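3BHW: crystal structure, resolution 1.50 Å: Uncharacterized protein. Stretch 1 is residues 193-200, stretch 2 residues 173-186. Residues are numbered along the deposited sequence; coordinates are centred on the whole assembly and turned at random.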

ATOM      1  N   VAL A 193       8.362  -6.587   4.024  1.00 14.85           N
ATOM      2  CA  VAL A 193       6.878  -6.643   3.844  1.00 13.75           C
ATOM      3  C   VAL A 193       6.227  -7.663   4.808  1.00 15.20           C
ATOM      4  O   VAL A 193       5.226  -7.360   5.474  1.00 15.24           O
ATOM      5  CB  VAL A 193       6.529  -6.849   2.396  1.00 13.88           C
ATOM      6  CG1 VAL A 193       5.028  -6.943   2.229  1.00 14.36           C
ATOM      7  CG2 VAL A 193       7.203  -5.727   1.542  1.00 17.00           C
ATOM      8  N   ILE A 194       6.876  -8.807   4.947  1.00 16.76           N
ATOM      9  CA  ILE A 194       6.374  -9.847   5.828  1.00 17.23           C
ATOM     10  C   ILE A 194       6.143  -9.327   7.234  1.00 17.58           C
ATOM     11  O   ILE A 194       5.084  -9.562   7.814  1.00 19.29           O
ATOM     12  CB  ILE A 194       7.243 -11.094   5.800  1.00 18.47           C
ATOM     13  CG1 ILE A 194       7.127 -11.772   4.409  1.00 15.31           C
ATOM     14  CG2 ILE A 194       6.900 -12.056   6.978  1.00 19.81           C
ATOM     15  CD1 ILE A 194       8.132 -12.883   4.087  1.00 19.57           C
ATOM     16  N   ARG A 195       7.160  -8.665   7.776  1.00 17.87           N
ATOM     17  CA  ARG A 195       7.126  -8.126   9.134  1.00 17.32           C
ATOM     18  C   ARG A 195       6.019  -7.093   9.340  1.00 17.96           C
ATOM     19  O   ARG A 195       5.415  -7.017  10.424  1.00 18.59           O
ATOM     20  CB  ARG A 195       8.493  -7.493   9.453  1.00 19.32           C
ATOM     21  CG  ARG A 195       8.750  -7.267  10.878  1.00 21.33           C
ATOM     22  CD  ARG A 195       9.833  -6.120  11.041  1.00 22.33           C
ATOM     23  NE  ARG A 195      10.146  -5.878  12.440  1.00 30.56           N
ATOM     24  CZ  ARG A 195      10.813  -6.743  13.191  1.00 29.41           C
ATOM     25  NH1 ARG A 195      11.225  -7.886  12.649  1.00 31.25           N
ATOM     26  NH2 ARG A 195      11.089  -6.461  14.468  1.00 30.45           N
ATOM     27  N   CYS A 196       5.771  -6.280   8.306  1.00 15.71           N
ATOM     28  CA  CYS A 196       4.818  -5.156   8.389  1.00 16.53           C
ATOM     29  C   CYS A 196       3.385  -5.528   8.058  1.00 17.95           C
ATOM     30  O   CYS A 196       2.465  -4.926   8.581  1.00 18.83           O
ATOM     31  CB  CYS A 196       5.241  -4.044   7.416  1.00 15.82           C
ATOM     32  SG  CYS A 196       6.887  -3.288   7.771  1.00 17.16           S
ATOM     33  N   ILE A 197       3.207  -6.530   7.188  1.00 18.93           N
ATOM     34  CA  ILE A 197       1.875  -6.804   6.612  1.00 20.83           C
ATOM     35  C   ILE A 197       0.958  -7.514   7.588  1.00 23.42           C
ATOM     36  O   ILE A 197      -0.286  -7.395   7.500  1.00 24.74           O
ATOM     37  CB  ILE A 197       1.967  -7.635   5.298  1.00 21.33           C
ATOM     38  CG1 ILE A 197       0.652  -7.581   4.550  1.00 18.97           C
ATOM     39  CG2 ILE A 197       2.351  -9.093   5.577  1.00 20.19           C
ATOM     40  CD1 ILE A 197       0.731  -7.990   3.146  1.00 18.89           C
ATOM     41  N   GLN A 198       1.556  -8.273   8.497  1.00 25.37           N
ATOM     42  CA  GLN A 198       0.787  -9.063   9.452  1.00 27.89           C
ATOM     43  C   GLN A 198       1.274  -8.600  10.805  1.00 28.45           C
ATOM     44  O   GLN A 198       2.398  -8.928  11.214  1.00 29.49           O
ATOM     45  CB  GLN A 198       0.987 -10.575   9.256  1.00 28.01           C
ATOM     46  CG  GLN A 198      -0.014 -11.464  10.052  1.00 30.12           C
ATOM     47  CD  GLN A 198      -1.325 -11.729   9.316  1.00 31.73           C
ATOM     48  OE1 GLN A 198      -1.351 -12.464   8.319  1.00 34.90           O
ATOM     49  NE2 GLN A 198      -2.425 -11.142   9.809  1.00 28.76           N
ATOM     50  N   VAL A 199       0.454  -7.785  11.468  1.00 28.89           N
ATOM     51  CA  VAL A 199       0.839  -7.208  12.752  1.00 29.78           C
ATOM     52  C   VAL A 199      -0.201  -7.518  13.821  1.00 30.99           C
ATOM     53  O   VAL A 199      -0.194  -6.920  14.878  1.00 31.80           O
ATOM     54  CB  VAL A 199       1.051  -5.659  12.668  1.00 29.87           C
ATOM     55  CG1 VAL A 199       2.290  -5.296  11.820  1.00 29.06           C
ATOM     56  CG2 VAL A 199      -0.231  -4.950  12.175  1.00 28.88           C
ATOM     57  N   SER A 200      -1.088  -8.466  13.539  1.00 32.09           N
ATOM     58  CA  SER A 200      -2.125  -8.853  14.498  1.00 33.35           C
ATOM     59  C   SER A 200      -2.054 -10.341  14.827  1.00 33.85           C
ATOM     60  O   SER A 200      -0.980 -10.954  14.784  1.00 34.66           O
ATOM     61  CB  SER A 200      -3.483  -8.536  13.923  1.00 33.05           C
ATOM     62  OG  SER A 200      -3.792  -9.471  12.906  1.00 35.17           O
TER
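Stretch 2 173-186: KSVRISGEVMSYLR

Stretch 2 runs extended from Lys173 to Ser178 and then turns into a helix, 179-186, whose axis passes 10.5 Å from that of helix 193-197 at 148° between N-to-C directions, so the two run roughly antiparallel. Register follows: Ile194 faces Leu185, Gln198 faces Ile177 and Ser200 faces Ser174. Ser178, chi1 p, caps the helix, its OG accepting from Val181 N at 3.3 Å. Leu185 (m, t) points toward stretch 1 and brings CD2 to 3.8 Å from Val193 CG1 and CD1 to 4.2 Å from Ile197 CG2. Ile194 leaves its backbone sideways, but its m, t rotamer carries CD1 to 3.6 Å from Leu185 O, while CG1 packs 3.7 Å from Leu185 CB. Met182 also starts sideways; the m, m, m fold of its chain turns the end inward, placing SD 3.9 Å from Ile197 CG2. Ile197 (t, t) points toward stretch 2, and its CG1 meets CG1 of Ile177 (m, m) at 3.9 Å. Beyond the helix, Gln198 bends at chi2 (t, p) so that its amide reaches the extended backbone and bonds it twice: NE2 donates to Val175 O at a very short 2.5 Å, and OE1 accepts from Ile177 N at 3.2 Å. Farther along, Ser200 OG lies 3.2 Å from Ser174 CB, a van der Waals contact.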

ATOM      1  N   LYS A 173      -9.036  -4.249  13.995  1.00 25.61           N
ATOM      2  CA  LYS A 173      -9.391  -5.664  13.982  1.00 26.91           C
ATOM      3  C   LYS A 173      -8.275  -6.427  13.324  1.00 27.50           C
ATOM      4  O   LYS A 173      -7.581  -5.909  12.440  1.00 26.79           O
ATOM      5  CB  LYS A 173     -10.703  -5.939  13.217  1.00 27.27           C
ATOM      6  CG  LYS A 173     -11.220  -7.398  13.347  1.00 30.12           C
ATOM      7  CD  LYS A 173     -12.227  -7.786  12.209  1.00 29.90           C
ATOM      8  CE  LYS A 173     -13.121  -9.028  12.530  1.00 30.55           C
ATOM      9  NZ  LYS A 173     -12.608 -10.418  12.104  1.00 33.22           N
ATOM     10  N   SER A 174      -8.106  -7.674  13.742  1.00 27.68           N
ATOM     11  CA  SER A 174      -7.099  -8.504  13.138  1.00 29.60           C
ATOM     12  C   SER A 174      -7.599  -8.894  11.756  1.00 29.82           C
ATOM     13  O   SER A 174      -8.813  -9.008  11.526  1.00 30.92           O
ATOM     14  CB  SER A 174      -6.810  -9.734  13.996  1.00 30.21           C
ATOM     15  OG  SER A 174      -7.967 -10.531  14.146  1.00 33.04           O
ATOM     16  N   VAL A 175      -6.648  -9.082  10.846  1.00 29.50           N
ATOM     17  CA  VAL A 175      -6.937  -9.485   9.483  1.00 29.36           C
ATOM     18  C   VAL A 175      -5.934 -10.567   9.107  1.00 28.35           C
ATOM     19  O   VAL A 175      -4.725 -10.391   9.286  1.00 29.49           O
ATOM     20  CB  VAL A 175      -6.853  -8.294   8.498  1.00 29.06           C
ATOM     21  CG1 VAL A 175      -7.995  -7.303   8.742  1.00 30.64           C
ATOM     22  CG2 VAL A 175      -5.499  -7.596   8.586  1.00 30.60           C
ATOM     23  N   ARG A 176      -6.460 -11.695   8.632  1.00 27.36           N
ATOM     24  CA  ARG A 176      -5.674 -12.844   8.175  1.00 27.12           C
ATOM     25  C   ARG A 176      -5.261 -12.617   6.733  1.00 25.75           C
ATOM     26  O   ARG A 176      -6.114 -12.544   5.863  1.00 25.10           O
ATOM     27  CB  ARG A 176      -6.517 -14.136   8.319  1.00 28.11           C
ATOM     28  CG  ARG A 176      -6.128 -15.318   7.412  1.00 31.70           C
ATOM     29  CD  ARG A 176      -4.983 -16.145   7.991  1.00 38.16           C
ATOM     30  NE  ARG A 176      -4.384 -17.143   7.079  1.00 41.85           N
ATOM     31  CZ  ARG A 176      -4.843 -17.521   5.879  1.00 41.75           C
ATOM     32  NH1 ARG A 176      -5.958 -17.014   5.364  1.00 42.65           N
ATOM     33  NH2 ARG A 176      -4.177 -18.442   5.195  1.00 41.73           N
ATOM     34  N   ILE A 177      -3.951 -12.477   6.493  1.00 24.84           N
ATOM     35  CA  ILE A 177      -3.442 -12.336   5.138  1.00 24.40           C
ATOM     36  C   ILE A 177      -3.482 -13.702   4.432  1.00 24.91           C
ATOM     37  O   ILE A 177      -3.066 -14.738   4.997  1.00 25.23           O
ATOM     38  CB  ILE A 177      -2.014 -11.728   5.070  1.00 23.77           C
ATOM     39  CG1 ILE A 177      -1.974 -10.292   5.641  1.00 24.30           C
ATOM     40  CG2 ILE A 177      -1.529 -11.736   3.676  1.00 23.25           C
ATOM     41  CD1 ILE A 177      -2.911  -9.307   4.927  1.00 22.94           C
ATOM     42  N   SER A 178      -3.998 -13.693   3.210  1.00 23.79           N
ATOM     43  CA  SER A 178      -4.190 -14.907   2.469  1.00 23.65           C
ATOM     44  C   SER A 178      -2.876 -15.664   2.317  1.00 24.21           C
ATOM     45  O   SER A 178      -1.799 -15.082   2.133  1.00 23.33           O
ATOM     46  CB  SER A 178      -4.804 -14.626   1.106  1.00 25.01           C
ATOM     47  OG  SER A 178      -3.873 -14.008   0.274  1.00 26.81           O
ATOM     48  N   GLY A 179      -2.996 -16.978   2.405  1.00 23.87           N
ATOM     49  CA  GLY A 179      -1.875 -17.876   2.284  1.00 23.51           C
ATOM     50  C   GLY A 179      -1.197 -17.708   0.944  1.00 22.90           C
ATOM     51  O   GLY A 179       0.009 -17.860   0.855  1.00 22.87           O
ATOM     52  N   GLU A 180      -1.959 -17.377  -0.097  1.00 22.82           N
ATOM     53  CA  GLU A 180      -1.401 -17.153  -1.435  1.00 22.81           C
ATOM     54  C   GLU A 180      -0.474 -15.931  -1.434  1.00 21.58           C
ATOM     55  O   GLU A 180       0.588 -15.937  -2.008  1.00 21.54           O
ATOM     56  CB  GLU A 180      -2.530 -16.872  -2.388  1.00 24.46           C
ATOM     57  CG  GLU A 180      -2.295 -17.298  -3.804  1.00 28.81           C
ATOM     58  CD  GLU A 180      -3.599 -17.348  -4.544  1.00 32.70           C
ATOM     59  OE1 GLU A 180      -4.560 -17.922  -3.985  1.00 36.27           O
ATOM     60  OE2 GLU A 180      -3.671 -16.800  -5.663  1.00 35.04           O
ATOM     61  N   VAL A 181      -0.883 -14.881  -0.748  1.00 20.37           N
ATOM     62  CA  VAL A 181      -0.038 -13.703  -0.717  1.00 18.32           C
ATOM     63  C   VAL A 181       1.206 -13.976   0.114  1.00 17.77           C
ATOM     64  O   VAL A 181       2.339 -13.646  -0.302  1.00 17.20           O
ATOM     65  CB  VAL A 181      -0.846 -12.535  -0.166  1.00 18.60           C
ATOM     66  CG1 VAL A 181       0.116 -11.402   0.290  1.00 16.95           C
ATOM     67  CG2 VAL A 181      -1.869 -12.095  -1.259  1.00 17.99           C
ATOM     68  N   MET A 182       1.000 -14.591   1.274  1.00 18.58           N
ATOM     69  CA  MET A 182       2.128 -14.879   2.172  1.00 17.94           C
ATOM     70  C   MET A 182       3.176 -15.809   1.529  1.00 18.31           C
ATOM     71  O   MET A 182       4.376 -15.642   1.784  1.00 18.34           O
ATOM     72  CB  MET A 182       1.680 -15.418   3.547  1.00 17.09           C
ATOM     73  CG  MET A 182       0.839 -14.473   4.416  1.00 17.27           C
ATOM     74  SD  MET A 182       1.606 -12.813   4.775  1.00 19.98           S
ATOM     75  CE  MET A 182       3.215 -13.405   5.319  1.00 21.59           C
ATOM     76  N   SER A 183       2.711 -16.789   0.741  1.00 18.89           N
ATOM     77  CA  SER A 183       3.603 -17.727   0.064  1.00 20.39           C
ATOM     78  C   SER A 183       4.460 -16.953  -0.939  1.00 19.14           C
ATOM     79  O   SER A 183       5.685 -17.168  -1.016  1.00 18.67           O
ATOM     80  CB  SER A 183       2.801 -18.901  -0.567  1.00 21.25           C
ATOM     81  OG  SER A 183       3.608 -19.843  -1.274  1.00 26.66           O
ATOM     82  N   TYR A 184       3.835 -16.050  -1.691  1.00 19.81           N
ATOM     83  CA  TYR A 184       4.586 -15.226  -2.625  1.00 18.84           C
ATOM     84  C   TYR A 184       5.686 -14.415  -1.919  1.00 19.04           C
ATOM     85  O   TYR A 184       6.829 -14.434  -2.341  1.00 18.17           O
ATOM     86  CB  TYR A 184       3.665 -14.286  -3.459  1.00 19.26           C
ATOM     87  CG  TYR A 184       4.459 -13.293  -4.288  1.00 19.13           C
ATOM     88  CD1 TYR A 184       4.881 -13.599  -5.594  1.00 19.12           C
ATOM     89  CD2 TYR A 184       4.910 -12.090  -3.727  1.00 16.05           C
ATOM     90  CE1 TYR A 184       5.673 -12.721  -6.336  1.00 19.43           C
ATOM     91  CE2 TYR A 184       5.701 -11.185  -4.473  1.00 18.17           C
ATOM     92  CZ  TYR A 184       6.078 -11.529  -5.776  1.00 19.49           C
ATOM     93  OH  TYR A 184       6.854 -10.666  -6.505  1.00 20.06           O
ATOM     94  N   LEU A 185       5.316 -13.797  -0.798  1.00 19.04           N
ATOM     95  CA  LEU A 185       6.244 -12.965  -0.016  1.00 18.91           C
ATOM     96  C   LEU A 185       7.425 -13.733   0.562  1.00 18.66           C
ATOM     97  O   LEU A 185       8.545 -13.234   0.505  1.00 19.20           O
ATOM     98  CB  LEU A 185       5.506 -12.201   1.082  1.00 18.95           C
ATOM     99  CG  LEU A 185       4.551 -11.068   0.675  1.00 17.13           C
ATOM    100  CD1 LEU A 185       3.832 -10.598   1.934  1.00 18.08           C
ATOM    101  CD2 LEU A 185       5.221  -9.865  -0.131  1.00 16.41           C
ATOM    102  N   ARG A 186       7.159 -14.926   1.114  1.00 19.18           N
ATOM    103  CA  ARG A 186       8.215 -15.809   1.659  1.00 18.30           C
ATOM    104  C   ARG A 186       9.128 -16.223   0.522  1.00 19.06           C
ATOM    105  O   ARG A 186      10.365 -16.082   0.614  1.00 18.50           O
ATOM    106  CB  ARG A 186       7.630 -17.020   2.396  1.00 19.16           C
ATOM    107  CG  ARG A 186       6.849 -16.605   3.647  1.00 21.26           C
ATOM    108  CD  ARG A 186       6.772 -17.661   4.707  1.00 23.37           C
ATOM    109  NE  ARG A 186       5.762 -17.291   5.693  1.00 27.66           N
ATOM    110  CZ  ARG A 186       4.463 -17.521   5.531  1.00 32.54           C
ATOM    111  NH1 ARG A 186       4.024 -18.136   4.430  1.00 34.31           N
ATOM    112  NH2 ARG A 186       3.604 -17.143   6.466  1.00 36.29           N
TER